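Local coordinates for protein trigger factor (Thermotoga maritima, PDB 2NSA) that probably acts as a ribosome-binding chaperone and peptidyl-prolyl cis-trans isomerase that keeps newly made proteins in an open conformation, seen here as its C-terminal chaperone domain, at residues M29-L37 with K152-V163. Sequence-based numbering, arbitrary orientation.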
loop_
_atom_site.group_PDB
_atom_site.type_symbol
_atom_site.label_atom_id
_atom_site.label_comp_id
_atom_site.label_asym_id
_atom_site.label_seq_id
_atom_site.Cartn_x
_atom_site.Cartn_y
_atom_site.Cartn_z
HETATM N N MSE A 29 -7.051 -3.671 10.434
HETATM C CA MSE A 29 -6.405 -4.897 9.971
HETATM C C MSE A 29 -5.511 -4.667 8.754
HETATM O O MSE A 29 -4.402 -5.197 8.689
HETATM C CB MSE A 29 -7.457 -5.960 9.642
HETATM C CG MSE A 29 -8.181 -6.537 10.853
HETATM SE SE MSE A 29 -7.065 -7.660 11.976
HETATM C CE MSE A 29 -7.463 -9.374 11.177
ATOM N N ARG A 30 -5.988 -3.884 7.790
ATOM C CA ARG A 30 -5.194 -3.607 6.598
ATOM C C ARG A 30 -3.875 -2.960 6.985
ATOM O O ARG A 30 -2.821 -3.312 6.456
ATOM C CB ARG A 30 -5.951 -2.681 5.644
ATOM C CG ARG A 30 -7.097 -3.346 4.913
ATOM C CD ARG A 30 -7.941 -2.323 4.183
ATOM N NE ARG A 30 -9.291 -2.827 3.942
ATOM C CZ ARG A 30 -10.341 -2.058 3.677
ATOM N NH1 ARG A 30 -10.202 -0.738 3.612
ATOM N NH2 ARG A 30 -11.536 -2.605 3.496
ATOM N N GLU A 31 -3.939 -2.016 7.916
ATOM C CA GLU A 31 -2.752 -1.306 8.371
ATOM C C GLU A 31 -1.679 -2.249 8.917
ATOM O O GLU A 31 -0.531 -2.206 8.475
ATOM C CB GLU A 31 -3.138 -0.280 9.441
ATOM C CG GLU A 31 -2.064 0.748 9.742
ATOM C CD GLU A 31 -2.511 1.773 10.771
ATOM O OE1 GLU A 31 -3.617 2.333 10.612
ATOM O OE2 GLU A 31 -1.755 2.025 11.735
ATOM N N GLN A 32 -2.041 -3.104 9.869
ATOM C CA GLN A 32 -1.067 -4.027 10.443
ATOM C C GLN A 32 -0.607 -5.053 9.415
ATOM O O GLN A 32 0.551 -5.473 9.420
ATOM C CB GLN A 32 -1.651 -4.740 11.670
ATOM C CG GLN A 32 -0.652 -5.649 12.379
ATOM C CD GLN A 32 -1.120 -6.091 13.756
ATOM O OE1 GLN A 32 -2.183 -6.696 13.901
ATOM N NE2 GLN A 32 -0.322 -5.788 14.777
ATOM N N LEU A 33 -1.515 -5.456 8.534
ATOM C CA LEU A 33 -1.179 -6.423 7.498
ATOM C C LEU A 33 -0.110 -5.831 6.585
ATOM O O LEU A 33 0.911 -6.465 6.316
ATOM C CB LEU A 33 -2.425 -6.780 6.684
ATOM C CG LEU A 33 -2.227 -7.771 5.536
ATOM C CD1 LEU A 33 -1.583 -9.047 6.050
ATOM C CD2 LEU A 33 -3.575 -8.060 4.893
ATOM N N LEU A 34 -0.342 -4.606 6.125
ATOM C CA LEU A 34 0.603 -3.924 5.246
ATOM C C LEU A 34 1.950 -3.698 5.919
ATOM O O LEU A 34 3.000 -3.799 5.285
ATOM C CB LEU A 34 0.040 -2.569 4.803
ATOM C CG LEU A 34 -1.076 -2.564 3.763
ATOM C CD1 LEU A 34 -1.563 -1.139 3.551
ATOM C CD2 LEU A 34 -0.568 -3.161 2.456
ATOM N N GLU A 35 1.917 -3.387 7.207
ATOM C CA GLU A 35 3.139 -3.135 7.952
ATOM C C GLU A 35 4.022 -4.369 8.098
ATOM O O GLU A 35 5.248 -4.264 8.102
ATOM C CB GLU A 35 2.793 -2.586 9.336
ATOM C CG GLU A 35 3.999 -2.294 10.204
ATOM C CD GLU A 35 3.617 -1.716 11.552
ATOM O OE1 GLU A 35 4.532 -1.419 12.349
ATOM O OE2 GLU A 35 2.403 -1.558 11.814
ATOM N N LYS A 36 3.403 -5.540 8.201
ATOM C CA LYS A 36 4.160 -6.773 8.381
ATOM C C LYS A 36 4.526 -7.507 7.095
ATOM O O LYS A 36 5.489 -8.273 7.071
ATOM C CB LYS A 36 3.392 -7.719 9.308
ATOM C CG LYS A 36 3.226 -7.197 10.727
ATOM C CD LYS A 36 4.575 -6.953 11.387
ATOM C CE LYS A 36 4.411 -6.508 12.833
ATOM N NZ LYS A 36 5.718 -6.262 13.497
ATOM N N LEU A 37 3.771 -7.267 6.028
ATOM C CA LEU A 37 4.030 -7.937 4.756
ATOM C C LEU A 37 5.482 -7.913 4.261
ATOM O O LEU A 37 5.982 -8.920 3.772
ATOM C CB LEU A 37 3.098 -7.385 3.668
ATOM C CG LEU A 37 1.662 -7.929 3.686
ATOM C CD1 LEU A 37 0.818 -7.226 2.626
ATOM C CD2 LEU A 37 1.688 -9.436 3.428
ATOM N N LYS A 152 -4.562 -3.986 -5.025
ATOM C CA LYS A 152 -4.007 -4.043 -3.682
ATOM C C LYS A 152 -5.111 -4.164 -2.641
ATOM O O LYS A 152 -5.006 -4.972 -1.716
ATOM C CB LYS A 152 -3.172 -2.785 -3.436
ATOM C CG LYS A 152 -2.618 -2.641 -2.042
ATOM C CD LYS A 152 -1.709 -1.420 -1.995
ATOM C CE LYS A 152 -1.067 -1.240 -0.646
ATOM N NZ LYS A 152 -0.304 0.042 -0.616
ATOM N N ARG A 153 -6.175 -3.380 -2.794
ATOM C CA ARG A 153 -7.280 -3.445 -1.844
ATOM C C ARG A 153 -7.924 -4.828 -1.853
ATOM O O ARG A 153 -8.248 -5.371 -0.797
ATOM C CB ARG A 153 -8.348 -2.385 -2.154
ATOM C CG ARG A 153 -9.529 -2.415 -1.185
ATOM C CD ARG A 153 -9.076 -2.292 0.273
ATOM N NE ARG A 153 -8.644 -0.944 0.635
ATOM C CZ ARG A 153 -9.455 0.104 0.745
ATOM N NH1 ARG A 153 -10.757 -0.029 0.520
ATOM N NH2 ARG A 153 -8.965 1.288 1.096
ATOM N N LYS A 154 -8.095 -5.405 -3.035
ATOM C CA LYS A 154 -8.707 -6.723 -3.123
ATOM C C LYS A 154 -7.824 -7.791 -2.486
ATOM O O LYS A 154 -8.316 -8.665 -1.777
ATOM C CB LYS A 154 -9.019 -7.057 -4.584
ATOM C CG LYS A 154 -10.129 -6.167 -5.128
ATOM C CD LYS A 154 -10.149 -6.077 -6.638
ATOM C CE LYS A 154 -10.443 -7.409 -7.268
ATOM N NZ LYS A 154 -10.732 -7.254 -8.720
ATOM N N VAL A 155 -6.518 -7.712 -2.717
ATOM C CA VAL A 155 -5.612 -8.688 -2.133
ATOM C C VAL A 155 -5.610 -8.570 -0.611
ATOM O O VAL A 155 -5.700 -9.577 0.092
ATOM C CB VAL A 155 -4.176 -8.522 -2.685
ATOM C CG1 VAL A 155 -3.205 -9.424 -1.924
ATOM C CG2 VAL A 155 -4.157 -8.877 -4.166
ATOM N N LEU A 156 -5.524 -7.348 -0.093
ATOM C CA LEU A 156 -5.527 -7.172 1.358
ATOM C C LEU A 156 -6.826 -7.681 1.984
ATOM O O LEU A 156 -6.795 -8.382 2.998
ATOM C CB LEU A 156 -5.323 -5.702 1.722
ATOM C CG LEU A 156 -3.970 -5.132 1.284
ATOM C CD1 LEU A 156 -3.976 -3.636 1.560
ATOM C CD2 LEU A 156 -2.824 -5.819 2.015
ATOM N N ASP A 157 -7.963 -7.337 1.382
ATOM C CA ASP A 157 -9.255 -7.775 1.914
ATOM C C ASP A 157 -9.355 -9.298 1.936
ATOM O O ASP A 157 -9.829 -9.880 2.914
ATOM C CB ASP A 157 -10.403 -7.181 1.100
ATOM C CG ASP A 157 -10.628 -5.702 1.396
ATOM O OD1 ASP A 157 -9.969 -5.170 2.310
ATOM O OD2 ASP A 157 -11.468 -5.079 0.720
ATOM N N LEU A 158 -8.913 -9.945 0.862
ATOM C CA LEU A 158 -8.956 -11.405 0.804
ATOM C C LEU A 158 -8.104 -12.026 1.906
ATOM O O LEU A 158 -8.517 -12.994 2.550
ATOM C CB LEU A 158 -8.472 -11.904 -0.561
ATOM C CG LEU A 158 -9.453 -11.770 -1.725
ATOM C CD1 LEU A 158 -8.726 -12.023 -3.041
ATOM C CD2 LEU A 158 -10.597 -12.768 -1.546
ATOM N N LEU A 159 -6.909 -11.489 2.125
ATOM C CA LEU A 159 -6.056 -12.034 3.171
ATOM C C LEU A 159 -6.711 -11.879 4.540
ATOM O O LEU A 159 -6.731 -12.821 5.331
ATOM C CB LEU A 159 -4.684 -11.350 3.170
ATOM C CG LEU A 159 -3.811 -11.595 1.938
ATOM C CD1 LEU A 159 -2.538 -10.763 2.061
ATOM C CD2 LEU A 159 -3.473 -13.077 1.805
ATOM N N LEU A 160 -7.253 -10.698 4.819
ATOM C CA LEU A 160 -7.895 -10.467 6.108
ATOM C C LEU A 160 -9.068 -11.411 6.324
ATOM O O LEU A 160 -9.302 -11.879 7.443
ATOM C CB LEU A 160 -8.381 -9.024 6.210
ATOM C CG LEU A 160 -7.302 -7.944 6.191
ATOM C CD1 LEU A 160 -7.969 -6.585 6.260
ATOM C CD2 LEU A 160 -6.343 -8.139 7.364
ATOM N N GLN A 161 -9.809 -11.685 5.256
ATOM C CA GLN A 161 -10.963 -12.572 5.341
ATOM C C GLN A 161 -10.557 -14.039 5.476
ATOM O O GLN A 161 -11.404 -14.907 5.701
ATOM C CB GLN A 161 -11.871 -12.359 4.125
ATOM C CG GLN A 161 -12.671 -11.058 4.218
ATOM C CD GLN A 161 -13.219 -10.575 2.887
ATOM O OE1 GLN A 161 -13.403 -11.355 1.955
ATOM N NE2 GLN A 161 -13.499 -9.277 2.800
ATOM N N GLU A 162 -9.261 -14.311 5.352
ATOM C CA GLU A 162 -8.756 -15.676 5.485
ATOM C C GLU A 162 -8.242 -15.935 6.899
ATOM O O GLU A 162 -7.897 -17.065 7.244
ATOM C CB GLU A 162 -7.628 -15.939 4.481
ATOM C CG GLU A 162 -8.041 -15.825 3.026
ATOM C CD GLU A 162 -6.877 -16.053 2.076
ATOM O OE1 GLU A 162 -5.764 -15.576 2.370
ATOM O OE2 GLU A 162 -7.082 -16.700 1.032
ATOM N N VAL A 163 -8.182 -14.888 7.716
ATOM C CA VAL A 163 -7.717 -15.030 9.092
ATOM C C VAL A 163 -8.827 -15.662 9.925
ATOM O O VAL A 163 -9.912 -15.096 10.060
ATOM C CB VAL A 163 -7.341 -13.666 9.713
ATOM C CG1 VAL A 163 -6.914 -13.851 11.172
ATOM C CG2 VAL A 163 -6.212 -13.029 8.917
#
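Arg30 turns CG anti to its carbonyl carbon (chi1 -73°) and then runs extended to NE, whereas Arg153 folds back at its second and third torsions; these opposite shapes bring the two guanidinium groups face to face. Their centres stand 3.8 Å apart with the planes inclined by 17°, and NH1 of Arg30 lies over the middle of the Arg153 group. Anions lie close to this like-charged pair: Asp157 OD1 takes a weak, bent hydrogen bond from Arg30 NE (2.9 Å, 128° at the hydrogen) within a salt bridge, which probably offsets part of the charge, and a bound sulfate, probably from the crystallisation liquor, pairs with Arg153 NH1. Arg30 is a knob in the hole formed by Arg153, Leu156, Asp157 and Leu160, and its mixed character suits the place, since CG rests 3.6 Å from Leu160 CD1 while the charged end continues to Asp157.

Beside the charged groups, leucines mesh. Leu156 crosses Leu34 at about a right angle, its CD2 lying 3.5 Å from CD2 of Leu34 and also touching Leu33 and Leu37. Leu33 sends CD2 among Leu156, Leu159 and Leu160, a branched end fitting between side chains one turn apart. Packing is tightest where Leu160 CD2 meets CB of selenomethionine Met29 at 3.3 Å. At the other end, the aliphatic chain of the extended Lys152 adds apolar contact at the edge of the leucines, its CE lying 3.7 Å from Leu34 CD2.

Segments 29-36 and 152-160, parts of helices 25-36 and 140-160 of the trigger factor C-terminal domain, thus cross nearly perpendicularly, and Leu9 of helix 6-12 and Leu101 of helix 77-105 extend the apolar layer. Chemically, the leucines supply close apolar contact, while Asp157, and in the crystal the sulfate, would ease the repulsion between the two stacked cations.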